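Local coordinates for protein precorrin-6y methyltransferase/putative decarboxylase (Methanothermobacter thermautotrophicus, PDB 1L3I) that probably methylates C-15 of cobalt-precorrin-6B with S-adenosyl-L-methionine and then decarboxylates C-12, yielding cobalt-precorrin-7 on the anaerobic route to adenosylcobalamin, at residues E72-L75 and Q76-G79. Residues are numbered along the deposited sequence; the frame is centred on the assembly and turned at random.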
loop_
_atom_site.group_PDB
_atom_site.type_symbol
_atom_site.label_atom_id
_atom_site.label_comp_id
_atom_site.label_asym_id
_atom_site.label_seq_id
_atom_site.Cartn_x
_atom_site.Cartn_y
_atom_site.Cartn_z
ATOM N N GLU A 72 -1.406 -9.324 31.499
ATOM C CA GLU A 72 -0.607 -9.751 32.668
ATOM C C GLU A 72 0.105 -11.070 32.361
ATOM O O GLU A 72 1.282 -11.257 32.682
ATOM C CB GLU A 72 -1.463 -9.870 33.939
ATOM C CG GLU A 72 -0.711 -10.307 35.227
ATOM C CD GLU A 72 0.540 -9.446 35.620
ATOM O OE1 GLU A 72 0.524 -8.193 35.512
ATOM O OE2 GLU A 72 1.553 -10.024 36.098
HETATM N N MSE A 73 -0.596 -11.936 31.649
HETATM C CA MSE A 73 -0.065 -13.230 31.250
HETATM C C MSE A 73 1.160 -13.046 30.334
HETATM O O MSE A 73 2.190 -13.695 30.524
HETATM C CB MSE A 73 -1.159 -13.975 30.512
HETATM C CG MSE A 73 -1.065 -15.461 30.607
HETATM SE SE MSE A 73 -1.864 -16.190 29.030
HETATM C CE MSE A 73 -0.277 -16.950 28.288
ATOM N N ASN A 74 1.034 -12.173 29.332
ATOM C CA ASN A 74 2.136 -11.904 28.404
ATOM C C ASN A 74 3.297 -11.151 29.078
ATOM O O ASN A 74 4.466 -11.339 28.717
ATOM C CB ASN A 74 1.629 -11.160 27.155
ATOM C CG ASN A 74 0.933 -12.095 26.170
ATOM O OD1 ASN A 74 1.409 -13.195 25.896
ATOM N ND2 ASN A 74 -0.203 -11.658 25.634
ATOM N N LEU A 75 2.971 -10.313 30.063
ATOM C CA LEU A 75 3.993 -9.584 30.816
ATOM C C LEU A 75 4.816 -10.605 31.602
ATOM O O LEU A 75 6.046 -10.630 31.524
ATOM C CB LEU A 75 3.337 -8.623 31.800
ATOM C CG LEU A 75 2.799 -7.324 31.222
ATOM C CD1 LEU A 75 2.010 -6.584 32.290
ATOM C CD2 LEU A 75 3.967 -6.508 30.726
ATOM N N GLN A 76 4.128 -11.481 32.323
ATOM C CA GLN A 76 4.806 -12.494 33.115
ATOM C C GLN A 76 5.708 -13.417 32.322
ATOM O O GLN A 76 6.827 -13.683 32.742
ATOM C CB GLN A 76 3.817 -13.333 33.890
ATOM C CG GLN A 76 4.521 -14.363 34.735
ATOM C CD GLN A 76 3.606 -15.471 35.124
ATOM O OE1 GLN A 76 3.204 -15.574 36.288
ATOM N NE2 GLN A 76 3.224 -16.299 34.144
ATOM N N ARG A 77 5.215 -13.939 31.204
ATOM C CA ARG A 77 6.014 -14.838 30.364
ATOM C C ARG A 77 7.308 -14.214 29.803
ATOM O O ARG A 77 8.232 -14.924 29.411
ATOM C CB ARG A 77 5.150 -15.380 29.227
ATOM C CG ARG A 77 4.090 -16.374 29.693
ATOM C CD ARG A 77 3.085 -16.695 28.587
ATOM N NE ARG A 77 3.592 -16.385 27.264
ATOM C CZ ARG A 77 3.968 -17.289 26.363
ATOM N NH1 ARG A 77 3.893 -18.585 26.646
ATOM N NH2 ARG A 77 4.417 -16.892 25.165
ATOM N N HIS A 78 7.363 -12.892 29.725
ATOM C CA HIS A 78 8.574 -12.247 29.232
ATOM C C HIS A 78 9.425 -11.662 30.366
ATOM O O HIS A 78 10.382 -10.924 30.113
ATOM C CB HIS A 78 8.244 -11.173 28.182
ATOM C CG HIS A 78 7.776 -11.738 26.887
ATOM N ND1 HIS A 78 8.632 -12.188 25.912
ATOM C CD2 HIS A 78 6.517 -11.981 26.422
ATOM C CE1 HIS A 78 7.936 -12.694 24.904
ATOM N NE2 HIS A 78 6.653 -12.576 25.193
ATOM N N GLY A 79 9.059 -11.994 31.606
ATOM C CA GLY A 79 9.783 -11.531 32.786
ATOM C C GLY A 79 9.627 -10.048 33.049
ATOM O O GLY A 79 10.525 -9.398 33.591
HETATM O O HOH W 1 4.115 -14.088 25.754
#
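M73 carries CG roughly opposite the backbone N (chi1 -152°) and bends at chi3, while R77, one turn on, sets CG beside its own N and also bends at chi3; the two chains run side by side, and the bend in M73 turns its selenomethionine methyl CE to pack 3.4 Å from CD of R77. This happens where helix 65-77 ends in a Schellman motif, the helix being the crossover of the beta-alpha-beta unit between strands 57-62 and 84-88 in the Rossmann-like methyltransferase domain. Two regular i to i+4 bonds mark the last helical turn: Q76 N to E72 O at 2.9 Å and R77 N to M73 O, both nearly straight at the hydrogen. The pattern then breaks. H78 N reaches L75 O at 3.2 Å from well above the carbonyl plane, and its bond to N74 O is weak. G79, with positive phi (70°), is the C' residue: its N returns to Q76 O, and the backbone N of the next residue closes the motif on L75 O.

On the side of the helix that carries N74, the planes of its amide and of the R77 guanidinium are 77° apart, and a water links the two groups, donating to OD1 of N74 and accepting from NE of R77 while lying in the guanidinium plane. OD1 of N74 also accepts a hydrogen bond from I8 N, and ND2 binds the carbonyl of T44, a residue of the S-adenosylmethionine site, so both ends of this buried amide are satisfied. NE2 of H78 is hydrogen-bonded to E6 O; the neighbouring ring atom CD2 lies 3.1 Å from N74 O, which sits at the ring edge in its plane.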